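Local coordinates for DUF1214 domain-containing protein (Burkholderia cenocepacia, PDB 6ANS) that is of unknown function but belongs to the DUF1214 family, binds a sodium ion in the crystal and assembles with a second copy of itself, at residues 77-82 with 91-96; 141-146 with 268-273; 67-72 with 312-317; 195-198 with 204-207. All blocks are in the same frame, centred on the assembly; numbering follows the deposited sequence. Where two conformers were deposited one is given.

Contact 1: 77-82 with 91-96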
loop_
_atom_site.group_PDB
_atom_site.type_symbol
_atom_site.label_atom_id
_atom_site.label_comp_id
_atom_site.label_asym_id
_atom_site.label_seq_id
_atom_site.Cartn_x
_atom_site.Cartn_y
_atom_site.Cartn_z
ATOM N N ALA A 77 3.487 -8.955 -2.180
ATOM C CA ALA A 77 4.215 -9.603 -3.260
ATOM C C ALA A 77 4.345 -8.688 -4.472
ATOM O O ALA A 77 5.381 -8.690 -5.142
ATOM C CB ALA A 77 3.511 -10.908 -3.633
ATOM N N LEU A 78 3.298 -7.906 -4.780
ATOM C CA LEU A 78 3.339 -7.069 -5.980
ATOM C C LEU A 78 4.265 -5.866 -5.801
ATOM O O LEU A 78 4.911 -5.423 -6.756
ATOM C CB LEU A 78 1.919 -6.618 -6.361
ATOM C CG LEU A 78 1.009 -7.689 -6.977
ATOM C CD1 LEU A 78 -0.472 -7.237 -6.994
ATOM C CD2 LEU A 78 1.473 -8.074 -8.389
ATOM N N GLU A 79 4.308 -5.292 -4.603
ATOM C CA GLU A 79 5.273 -4.229 -4.354
ATOM C C GLU A 79 6.686 -4.779 -4.400
ATOM O O GLU A 79 7.589 -4.171 -5.001
ATOM C CB GLU A 79 4.984 -3.572 -3.000
ATOM C CG GLU A 79 3.661 -2.755 -2.982
ATOM C CD GLU A 79 3.348 -2.121 -1.620
ATOM O OE1 GLU A 79 4.245 -2.037 -0.760
ATOM O OE2 GLU A 79 2.189 -1.713 -1.400
HETATM N N MSE A 80 6.884 -5.937 -3.781
HETATM C CA MSE A 80 8.166 -6.595 -3.742
HETATM C C MSE A 80 8.701 -6.932 -5.123
HETATM O O MSE A 80 9.845 -6.639 -5.426
HETATM C CB MSE A 80 8.067 -7.871 -2.915
HETATM C CG MSE A 80 9.394 -8.602 -2.791
HETATM SE SE MSE A 80 9.191 -10.180 -1.649
HETATM C CE MSE A 80 8.807 -9.322 0.099
ATOM N N HIS A 81 7.861 -7.531 -5.971
ATOM C CA HIS A 81 8.355 -8.153 -7.189
ATOM C C HIS A 81 7.951 -7.451 -8.470
ATOM O O HIS A 81 8.513 -7.770 -9.514
ATOM C CB HIS A 81 7.888 -9.610 -7.266
ATOM C CG HIS A 81 8.562 -10.492 -6.268
ATOM N ND1 HIS A 81 9.917 -10.736 -6.301
ATOM C CD2 HIS A 81 8.077 -11.177 -5.205
ATOM C CE1 HIS A 81 10.236 -11.561 -5.316
ATOM N NE2 HIS A 81 9.138 -11.844 -4.638
ATOM N N VAL A 82 7.014 -6.502 -8.429
ATOM C CA VAL A 82 6.590 -5.774 -9.619
ATOM C C VAL A 82 6.892 -4.280 -9.504
ATOM O O VAL A 82 7.553 -3.710 -10.368
ATOM C CB VAL A 82 5.099 -6.020 -9.927
ATOM C CG1 VAL A 82 4.605 -5.052 -10.994
ATOM C CG2 VAL A 82 4.914 -7.461 -10.390
ATOM N N GLY A 91 13.710 1.542 -4.010
ATOM C CA GLY A 91 12.903 2.359 -3.126
ATOM C C GLY A 91 12.354 1.505 -2.010
ATOM O O GLY A 91 12.148 0.300 -2.177
ATOM N N PHE A 92 12.164 2.121 -0.850
ATOM C CA PHE A 92 11.592 1.421 0.288
ATOM C C PHE A 92 10.080 1.251 0.148
ATOM O O PHE A 92 9.375 2.140 -0.339
ATOM C CB PHE A 92 11.912 2.173 1.583
ATOM C CG PHE A 92 13.341 2.028 2.037
ATOM C CD1 PHE A 92 13.867 0.770 2.329
ATOM C CD2 PHE A 92 14.151 3.137 2.188
ATOM C CE1 PHE A 92 15.185 0.628 2.759
ATOM C CE2 PHE A 92 15.471 3.006 2.615
ATOM C CZ PHE A 92 15.986 1.748 2.897
ATOM N N PHE A 93 9.582 0.100 0.588
ATOM C CA PHE A 93 8.173 -0.067 0.899
ATOM C C PHE A 93 8.125 -0.887 2.178
ATOM O O PHE A 93 9.145 -1.387 2.644
ATOM C CB PHE A 93 7.400 -0.754 -0.245
ATOM C CG PHE A 93 7.789 -2.195 -0.436
ATOM C CD1 PHE A 93 8.922 -2.530 -1.169
ATOM C CD2 PHE A 93 7.036 -3.212 0.140
ATOM C CE1 PHE A 93 9.297 -3.857 -1.339
ATOM C CE2 PHE A 93 7.408 -4.558 -0.024
ATOM C CZ PHE A 93 8.547 -4.872 -0.760
ATOM N N SER A 94 6.932 -1.048 2.740
ATOM C CA SER A 94 6.777 -1.758 4.001
ATOM C C SER A 94 6.297 -3.174 3.734
ATOM O O SER A 94 5.178 -3.347 3.253
ATOM C CB SER A 94 5.780 -1.018 4.894
ATOM O OG SER A 94 5.363 -1.836 5.971
ATOM N N PRO A 95 7.094 -4.219 4.025
ATOM C CA PRO A 95 6.639 -5.593 3.791
ATOM C C PRO A 95 5.752 -6.153 4.894
ATOM O O PRO A 95 5.360 -7.322 4.816
ATOM C CB PRO A 95 7.966 -6.377 3.706
ATOM C CG PRO A 95 8.847 -5.662 4.697
ATOM C CD PRO A 95 8.446 -4.186 4.614
ATOM N N SER A 96 5.469 -5.378 5.934
ATOM C CA SER A 96 4.474 -5.737 6.941
ATOM C C SER A 96 4.090 -4.474 7.688
ATOM O O SER A 96 4.959 -3.654 8.004
ATOM C CB SER A 96 4.976 -6.787 7.934
ATOM O OG SER A 96 4.804 -8.104 7.435
HETATM O O HOH W 1 4.191 -0.363 1.376
HETATM O O HOH W 2 3.510 -4.294 1.225
#
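Phe93 lays its ring against Glu79 and Met80 near the end of helix 60-83. The contact is a helix-to-loop packing: the loop leaving that helix comes back along it before entering strand 109-115. Phe93 buries the most surface of the three. Its first torsion is 68°, with CG between the backbone N and the carbonyl carbon, and this turns the ring in toward the helix. Glu79 CB sits over one face of the ring, 4.0 Å from the centroid, in a CH-pi contact. The Glu79 chain then runs extended past the ring. Its OE1 comes to 3.2 Å from Phe93 CD2, and carboxylate and ring planes stand 84° apart. Met80 meets the far end of the ring. Phe93 CZ lies 3.7 Å from Met80 CB and is closer still to the backbone CA of Met80. The same ring also meets that of Tyr113, while Phe93 pairs with Tyr113 through backbone hydrogen bonds. Met80 also touches Phe237 of helix 224-251, and Glu79 packs on Arg75 of the second subunit. The polar part of the contact runs through water. Glu79 OE1 takes a hydrogen bond from each of two waters, one of them weak. The water bound more firmly, 2.7 Å from Glu79 OE1, accepts from Ser94 N at 3.1 Å. The other donates to Ser94 O at 2.8 Å.

Contact 2: 141-146 with 268-273; sequences GGYETD and QSVGGD
Tyr143 reaches across to the backbone of Val270 with its phenol oxygen. This is the one direct hydrogen bond between 141-146 and 268-273. Tyr143 CG is anti to the carbonyl carbon, chi1 -63°, and from there the ring carries OH out to Val270 O, to which it donates at 2.6 Å. The donor lies in the carbonyl plane, and the acceptor lies at the edge of the tyrosine ring, near its plane.

The apolar part is small. Tyr143 CE1 lies 4.0 Å from Val270 CB, and the two side chains cross at about a right angle. Helix 224-251 packs on both residues: Thr241 and Leu244 touch Tyr143, and Trp248 touches Val270.

Local turns flank both partners. Helix 264-269 ends in a Schellman motif, with Gly271 at positive phi as its C-prime residue. Gly272 N bonds to the carbonyl oxygen of the residue before Gln268, and Gly271 N to Gln268 O. On the other side Gly142 O accepts from both Thr145 N and Asp146 N, and Asp146 OD1 accepts from Gly142 N.

The chemistry implies a directional link between buried residues: a tyrosine hydroxyl satisfies the carbonyl oxygen just past the end of helix 264-269.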
loop_
_atom_site.group_PDB
_atom_site.type_symbol
_atom_site.label_atom_id
_atom_site.label_comp_id
_atom_site.label_asym_id
_atom_site.label_seq_id
_atom_site.Cartn_x
_atom_site.Cartn_y
_atom_site.Cartn_z
ATOM N N GLY A 141 17.977 -14.878 -1.963
ATOM C CA GLY A 141 16.911 -15.841 -2.200
ATOM C C GLY A 141 15.556 -15.164 -2.064
ATOM O O GLY A 141 15.335 -14.052 -2.551
ATOM N N GLY A 142 14.650 -15.824 -1.370
ATOM C CA GLY A 142 13.321 -15.295 -1.118
ATOM C C GLY A 142 12.349 -16.428 -0.902
ATOM O O GLY A 142 12.565 -17.564 -1.333
ATOM N N TYR A 143 11.247 -16.116 -0.207
ATOM C CA TYR A 143 10.252 -17.153 0.051
ATOM C C TYR A 143 9.761 -17.753 -1.256
ATOM O O TYR A 143 9.527 -18.960 -1.335
ATOM C CB TYR A 143 9.062 -16.611 0.848
ATOM C CG TYR A 143 9.380 -16.110 2.233
ATOM C CD1 TYR A 143 10.559 -16.493 2.905
ATOM C CD2 TYR A 143 8.511 -15.230 2.873
ATOM C CE1 TYR A 143 10.844 -16.000 4.187
ATOM C CE2 TYR A 143 8.787 -14.737 4.150
ATOM C CZ TYR A 143 9.942 -15.121 4.799
ATOM O OH TYR A 143 10.172 -14.624 6.052
ATOM N N GLU A 144 9.591 -16.919 -2.289
ATOM C CA GLU A 144 9.102 -17.410 -3.572
ATOM C C GLU A 144 10.129 -18.282 -4.288
ATOM O O GLU A 144 9.753 -19.015 -5.206
ATOM C CB GLU A 144 8.704 -16.251 -4.495
ATOM C CG GLU A 144 9.877 -15.536 -5.164
ATOM C CD GLU A 144 10.783 -14.822 -4.172
ATOM O OE1 GLU A 144 10.254 -14.197 -3.246
ATOM O OE2 GLU A 144 12.022 -14.895 -4.311
ATOM N N THR A 145 11.408 -18.206 -3.906
ATOM C CA THR A 145 12.467 -18.937 -4.611
ATOM C C THR A 145 12.909 -20.183 -3.845
ATOM O O THR A 145 12.675 -21.304 -4.305
ATOM C CB THR A 145 13.674 -18.026 -4.870
ATOM O OG1 THR A 145 13.270 -16.924 -5.692
ATOM C CG2 THR A 145 14.772 -18.794 -5.595
ATOM N N ASP A 146 13.551 -20.004 -2.684
ATOM C CA ASP A 146 14.008 -21.124 -1.865
ATOM C C ASP A 146 13.222 -21.276 -0.566
ATOM O O ASP A 146 13.608 -22.084 0.281
ATOM C CB ASP A 146 15.508 -21.009 -1.543
ATOM C CG ASP A 146 15.915 -19.632 -0.978
ATOM O OD1 ASP A 146 15.056 -18.790 -0.624
ATOM O OD2 ASP A 146 17.134 -19.413 -0.849
ATOM N N GLN A 268 16.470 -17.342 11.789
ATOM C CA GLN A 268 17.390 -16.511 11.022
ATOM C C GLN A 268 17.263 -16.796 9.528
ATOM O O GLN A 268 17.287 -15.870 8.708
ATOM C CB GLN A 268 18.835 -16.743 11.500
ATOM C CG GLN A 268 19.117 -16.286 12.954
ATOM C CD GLN A 268 18.662 -14.827 13.204
ATOM O OE1 GLN A 268 18.953 -13.931 12.405
ATOM N NE2 GLN A 268 17.928 -14.604 14.296
ATOM N N SER A 269 17.115 -18.079 9.155
ATOM C CA SER A 269 17.098 -18.457 7.747
ATOM C C SER A 269 15.884 -17.909 7.002
ATOM O O SER A 269 15.947 -17.777 5.775
ATOM C CB SER A 269 17.172 -19.990 7.587
ATOM O OG SER A 269 15.933 -20.622 7.888
ATOM N N VAL A 270 14.809 -17.554 7.703
ATOM C CA VAL A 270 13.645 -16.956 7.067
ATOM C C VAL A 270 13.639 -15.432 7.228
ATOM O O VAL A 270 12.618 -14.786 6.988
ATOM C CB VAL A 270 12.332 -17.580 7.566
ATOM C CG1 VAL A 270 12.348 -19.093 7.359
ATOM C CG2 VAL A 270 12.072 -17.232 9.032
ATOM N N GLY A 271 14.775 -14.839 7.569
ATOM C CA GLY A 271 14.883 -13.396 7.578
ATOM C C GLY A 271 14.832 -12.758 8.943
ATOM O O GLY A 271 14.613 -11.544 9.030
ATOM N N GLY A 272 15.039 -13.531 10.004
ATOM C CA GLY A 272 15.088 -12.974 11.335
ATOM C C GLY A 272 16.243 -12.002 11.510
ATOM O O GLY A 272 17.142 -11.862 10.682
ATOM N N ASP A 273 16.200 -11.315 12.639
ATOM C CA ASP A 273 17.238 -10.369 13.013
ATOM C C ASP A 273 18.190 -11.086 13.955
ATOM O O ASP A 273 17.732 -11.609 14.983
ATOM C CB ASP A 273 16.613 -9.138 13.683
ATOM C CG ASP A 273 17.652 -8.105 14.181
ATOM O OD1 ASP A 273 18.721 -8.500 14.684
ATOM O OD2 ASP A 273 17.371 -6.880 14.103
#

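Contact 3: 67-72 with 312-317; sequences FRYLSR and WMESLD
Tyr69 meets Trp312 and Glu314 on one side of its ring, Trp312 over the face and Glu314 obliquely by CD1. It reaches from helix 60-83 to the loop between strands 303-309 and 324-326. This is a buried helix-to-loop packing, joining an N-terminal helix to the second DUF1214 region. With CG anti to the backbone N, chi1 167°, the tyrosine ring is carried out to the loop. Trp312 CB lies 3.8 Å from the centroid of that ring, in a CH-pi contact. The indole itself is slid to the side. Its five-membered ring is tilted only 20° from the tyrosine ring, but the centroids are 5.4 Å apart and the rings barely overlap. Trp312 NE1 donates a hydrogen bond to Thr62 O.

Glu314 CG lies 3.6 Å from Tyr69 CD1. Its extended chain carries the carboxylate on to Arg72. There Arg72 NH1 forms a salt bridge to Glu314 OE2 at 2.9 Å. The acceptor lies near the guanidinium plane, but the nitrogen sits well above the carboxylate plane. Arg72 has a second anionic partner: its NE forms a salt bridge to Glu83 OE2 of the second subunit. The guanidinium groups of Arg68 and Arg72 lie over one another, and the nearby glutamates probably offset their charges.

Two waters complete the contact. One accepts from Arg68 NE and donates to Glu314 OE1 at 2.6 Å; this oxygen also bonds to Asn310 ND2. The other lies 2.9 Å from Tyr69 OH and donates to Trp312 O at 2.9 Å.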
loop_
_atom_site.group_PDB
_atom_site.type_symbol
_atom_site.label_atom_id
_atom_site.label_comp_id
_atom_site.label_asym_id
_atom_site.label_seq_id
_atom_site.Cartn_x
_atom_site.Cartn_y
_atom_site.Cartn_z
ATOM N N PHE A 67 -8.213 -16.358 4.079
ATOM C CA PHE A 67 -8.342 -15.854 2.717
ATOM C C PHE A 67 -8.037 -14.359 2.636
ATOM O O PHE A 67 -7.519 -13.887 1.615
ATOM C CB PHE A 67 -9.730 -16.185 2.161
ATOM C CG PHE A 67 -9.932 -17.658 1.897
ATOM C CD1 PHE A 67 -9.213 -18.306 0.899
ATOM C CD2 PHE A 67 -10.816 -18.396 2.666
ATOM C CE1 PHE A 67 -9.383 -19.678 0.662
ATOM C CE2 PHE A 67 -10.991 -19.759 2.442
ATOM C CZ PHE A 67 -10.282 -20.402 1.434
ATOM N N ARG A 68 -8.366 -13.583 3.668
ATOM C CA ARG A 68 -7.909 -12.197 3.661
ATOM C C ARG A 68 -6.391 -12.139 3.678
ATOM O O ARG A 68 -5.775 -11.331 2.968
ATOM C CB ARG A 68 -8.461 -11.424 4.845
ATOM C CG ARG A 68 -7.944 -9.943 4.865
ATOM C CD ARG A 68 -8.539 -9.164 6.011
ATOM N NE ARG A 68 -8.109 -9.723 7.283
ATOM C CZ ARG A 68 -8.476 -9.256 8.472
ATOM N NH1 ARG A 68 -9.290 -8.211 8.567
ATOM N NH2 ARG A 68 -8.014 -9.831 9.571
ATOM N N TYR A 69 -5.783 -13.014 4.474
ATOM C CA TYR A 69 -4.332 -13.128 4.540
ATOM C C TYR A 69 -3.725 -13.327 3.158
ATOM O O TYR A 69 -2.751 -12.660 2.801
ATOM C CB TYR A 69 -3.999 -14.280 5.483
ATOM C CG TYR A 69 -2.593 -14.814 5.503
ATOM C CD1 TYR A 69 -1.504 -14.016 5.919
ATOM C CD2 TYR A 69 -2.366 -16.152 5.225
ATOM C CE1 TYR A 69 -0.211 -14.550 5.998
ATOM C CE2 TYR A 69 -1.082 -16.710 5.307
ATOM C CZ TYR A 69 -0.017 -15.917 5.687
ATOM O OH TYR A 69 1.225 -16.504 5.750
ATOM N N LEU A 70 -4.315 -14.220 2.349
ATOM C CA LEU A 70 -3.807 -14.431 0.994
ATOM C C LEU A 70 -3.846 -13.142 0.187
ATOM O O LEU A 70 -2.869 -12.793 -0.490
ATOM C CB LEU A 70 -4.595 -15.535 0.268
ATOM C CG LEU A 70 -4.515 -16.988 0.732
ATOM C CD1 LEU A 70 -5.119 -17.914 -0.318
ATOM C CD2 LEU A 70 -3.072 -17.396 1.038
ATOM N N SER A 71 -4.964 -12.404 0.253
ATOM C CA SER A 71 -5.013 -11.136 -0.462
ATOM C C SER A 71 -3.953 -10.162 0.065
ATOM O O SER A 71 -3.419 -9.350 -0.700
ATOM C CB SER A 71 -6.414 -10.526 -0.371
ATOM O OG SER A 71 -6.647 -9.858 0.863
ATOM N N ARG A 72 -3.645 -10.221 1.358
ATOM C CA ARG A 72 -2.596 -9.363 1.911
ATOM C C ARG A 72 -1.213 -9.763 1.402
ATOM O O ARG A 72 -0.373 -8.899 1.124
ATOM C CB ARG A 72 -2.636 -9.402 3.434
ATOM C CG ARG A 72 -3.873 -8.709 4.001
ATOM C CD ARG A 72 -4.060 -9.007 5.470
ATOM N NE ARG A 72 -5.029 -8.101 6.072
ATOM C CZ ARG A 72 -5.172 -7.924 7.382
ATOM N NH1 ARG A 72 -4.407 -8.608 8.237
ATOM N NH2 ARG A 72 -6.067 -7.043 7.831
ATOM N N TRP A 312 -2.491 -17.885 11.021
ATOM C CA TRP A 312 -1.664 -17.524 9.872
ATOM C C TRP A 312 -0.432 -16.710 10.251
ATOM O O TRP A 312 0.294 -16.255 9.355
ATOM C CB TRP A 312 -2.552 -16.768 8.867
ATOM C CG TRP A 312 -3.832 -17.558 8.686
ATOM C CD1 TRP A 312 -5.098 -17.194 9.063
ATOM C CD2 TRP A 312 -3.935 -18.891 8.173
ATOM N NE1 TRP A 312 -5.982 -18.213 8.789
ATOM C CE2 TRP A 312 -5.296 -19.262 8.237
ATOM C CE3 TRP A 312 -3.012 -19.797 7.639
ATOM C CZ2 TRP A 312 -5.756 -20.501 7.789
ATOM C CZ3 TRP A 312 -3.472 -21.033 7.198
ATOM C CH2 TRP A 312 -4.832 -21.370 7.276
HETATM N N MSE A 313 -0.196 -16.510 11.548
HETATM C CA MSE A 313 0.977 -15.807 12.070
HETATM C C MSE A 313 0.971 -14.345 11.641
HETATM O O MSE A 313 2.007 -13.698 11.493
HETATM C CB MSE A 313 2.270 -16.546 11.665
HETATM C CG MSE A 313 2.240 -17.987 12.189
HETATM SE SE MSE A 313 3.962 -18.975 12.092
HETATM C CE MSE A 313 4.979 -17.811 13.327
ATOM N N GLU A 314 -0.228 -13.817 11.451
ATOM C CA GLU A 314 -0.419 -12.380 11.435
ATOM C C GLU A 314 -0.688 -11.947 12.862
ATOM O O GLU A 314 -1.536 -12.545 13.531
ATOM C CB GLU A 314 -1.615 -11.971 10.587
ATOM C CG GLU A 314 -1.643 -12.414 9.152
ATOM C CD GLU A 314 -2.948 -11.954 8.521
ATOM O OE1 GLU A 314 -4.007 -12.469 8.926
ATOM O OE2 GLU A 314 -2.919 -11.037 7.681
ATOM N N SER A 315 -0.006 -10.897 13.315
ATOM C CA SER A 315 -0.418 -10.286 14.572
ATOM C C SER A 315 -1.898 -9.939 14.502
ATOM O O SER A 315 -2.432 -9.623 13.434
ATOM C CB SER A 315 0.405 -9.027 14.873
ATOM O OG SER A 315 0.265 -8.056 13.850
ATOM N N LEU A 316 -2.570 -10.018 15.649
ATOM C CA LEU A 316 -3.942 -9.535 15.735
ATOM C C LEU A 316 -3.964 -8.021 15.519
ATOM O O LEU A 316 -2.907 -7.404 15.358
ATOM C CB LEU A 316 -4.569 -9.945 17.067
ATOM C CG LEU A 316 -4.671 -11.472 17.272
ATOM C CD1 LEU A 316 -5.390 -11.796 18.583
ATOM C CD2 LEU A 316 -5.356 -12.155 16.092
ATOM N N ASP A 317 -5.146 -7.403 15.472
ATOM C CA ASP A 317 -5.207 -6.035 14.955
ATOM C C ASP A 317 -4.877 -5.048 16.068
ATOM O O ASP A 317 -5.760 -4.548 16.773
ATOM C CB ASP A 317 -6.564 -5.747 14.330
ATOM C CG ASP A 317 -6.621 -4.355 13.676
ATOM O OD1 ASP A 317 -5.601 -3.629 13.716
ATOM O OD2 ASP A 317 -7.676 -3.997 13.116
HETATM O O HOH W 3 -6.190 -11.825 7.610
HETATM O O HOH W 4 2.629 -15.281 8.003
#

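Contact 4: 195-198 with 204-207; sequences QTFL and TPAQ
The end of strand 188-196 and the approach to strand 207-212 face each other with the CA atoms of Gln195 and Pro205 7.1 Å apart, too far for direct backbone pairing. A side chain spans the distance. Gln195 extends beyond CG and presents its amide to the backbone of Ala206. Gln195 OE1 accepts from Ala206 N at 2.9 Å, and Gln195 NE2 donates to Ala206 O at 3.1 Å. The first bond is bent, with an N-H...acceptor angle of 140°. The second is almost straight at 178°, and its acceptor lies in the amide plane of Gln195. Gln195 NE2 also bonds to Gln112 OE1 on strand 109-115, so a third bond holds the amide.

Phe197 supplies the apolar half. Its CG is anti to the carbonyl carbon, chi1 -66°, and the ring points its far end at Pro205. Phe197 CZ lies 3.8 Å from Pro205 CG, and the two side chains cross at about a right angle. Pro205 CB lies in plane at the edge of the ring. It also comes to 3.6 Å from Gln195 OE1, which brings the polar and apolar halves together. Leu110 touches Gln195, Phe197 and Pro205.

The contact ties the end of strand 188-196 to the loop leading into strand 207-212, which belongs to another sheet. The buried side-chain amide meets the N-H and C=O of Ala206, much as a backbone partner in a sheet would. These paired bonds to one residue fix the amide's rotation and satisfy the Ala206 N-H and carbonyl.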
loop_
_atom_site.group_PDB
_atom_site.type_symbol
_atom_site.label_atom_id
_atom_site.label_comp_id
_atom_site.label_asym_id
_atom_site.label_seq_id
_atom_site.Cartn_x
_atom_site.Cartn_y
_atom_site.Cartn_z
ATOM N N GLN A 195 12.966 -0.819 12.365
ATOM C CA GLN A 195 12.921 0.219 13.386
ATOM C C GLN A 195 11.986 -0.270 14.485
ATOM O O GLN A 195 10.782 -0.435 14.254
ATOM C CB GLN A 195 12.459 1.553 12.807
ATOM C CG GLN A 195 13.115 1.915 11.470
ATOM C CD GLN A 195 13.016 3.411 11.204
ATOM O OE1 GLN A 195 12.899 4.190 12.148
ATOM N NE2 GLN A 195 13.094 3.819 9.932
ATOM N N THR A 196 12.528 -0.492 15.676
ATOM C CA THR A 196 11.764 -1.086 16.763
ATOM C C THR A 196 11.480 -0.019 17.809
ATOM O O THR A 196 12.409 0.541 18.403
ATOM C CB THR A 196 12.518 -2.260 17.386
ATOM O OG1 THR A 196 12.812 -3.224 16.373
ATOM C CG2 THR A 196 11.662 -2.914 18.471
ATOM N N PHE A 197 10.202 0.240 18.053
ATOM C CA PHE A 197 9.787 1.340 18.915
ATOM C C PHE A 197 9.493 0.835 20.322
ATOM O O PHE A 197 8.723 -0.119 20.499
ATOM C CB PHE A 197 8.552 2.044 18.348
ATOM C CG PHE A 197 8.825 2.750 17.064
ATOM C CD1 PHE A 197 9.327 4.039 17.067
ATOM C CD2 PHE A 197 8.634 2.099 15.848
ATOM C CE1 PHE A 197 9.612 4.684 15.882
ATOM C CE2 PHE A 197 8.915 2.733 14.653
ATOM C CZ PHE A 197 9.410 4.034 14.672
ATOM N N LEU A 198 10.112 1.466 21.319
ATOM C CA LEU A 198 9.586 1.294 22.663
ATOM C C LEU A 198 8.187 1.897 22.747
ATOM O O LEU A 198 7.287 1.310 23.354
ATOM C CB LEU A 198 10.514 1.950 23.701
ATOM C CG LEU A 198 11.879 1.332 24.019
ATOM C CD1 LEU A 198 12.674 2.248 24.948
ATOM C CD2 LEU A 198 11.744 -0.066 24.606
ATOM N N THR A 204 10.818 9.152 17.272
ATOM C CA THR A 204 10.734 9.611 15.902
ATOM C C THR A 204 11.425 8.606 15.003
ATOM O O THR A 204 12.565 8.223 15.306
ATOM C CB THR A 204 11.410 10.978 15.788
ATOM O OG1 THR A 204 10.697 11.930 16.600
ATOM C CG2 THR A 204 11.440 11.449 14.342
ATOM N N PRO A 205 10.794 8.160 13.907
ATOM C CA PRO A 205 11.449 7.184 13.029
ATOM C C PRO A 205 12.608 7.813 12.279
ATOM O O PRO A 205 12.592 8.999 11.944
ATOM C CB PRO A 205 10.342 6.767 12.045
ATOM C CG PRO A 205 9.058 7.220 12.637
ATOM C CD PRO A 205 9.374 8.369 13.559
ATOM N N ALA A 206 13.599 6.989 11.974
ATOM C CA ALA A 206 14.608 7.413 11.022
ATOM C C ALA A 206 13.940 7.576 9.662
ATOM O O ALA A 206 13.026 6.825 9.309
ATOM C CB ALA A 206 15.739 6.380 10.965
ATOM N N GLN A 207 14.377 8.571 8.906
ATOM C CA GLN A 207 13.840 8.850 7.578
ATOM C C GLN A 207 14.936 8.516 6.581
ATOM O O GLN A 207 15.919 9.255 6.457
ATOM C CB GLN A 207 13.400 10.309 7.476
ATOM C CG GLN A 207 12.222 10.584 8.361
ATOM C CD GLN A 207 12.515 11.711 9.309
ATOM O OE1 GLN A 207 12.231 12.881 9.027
ATOM N NE2 GLN A 207 13.127 11.367 10.450
#

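Contacts 1 and 3 share helix 60-83, with centres 16 Å apart, and both touch the second subunit. The helix therefore serves the fold and the dimer together. Contacts 1 and 2 meet directly: His81 NE2 and Glu144 OE1 are 3.0 Å apart, a probable, weak hydrogen bond. Helix 224-251 packs against contacts 1, 2 and 3. Contact 4 lies 19 Å from contact 1 and 24 Å from contacts 2 and 3, centre to centre. The sodium ion, at Gly103 and Ala104, is about 10 Å from the Glu314 side chain and 12 Å from that of Ser94. The backbone of Met313 bonds to Ala104, linking contact 3 to the sodium site.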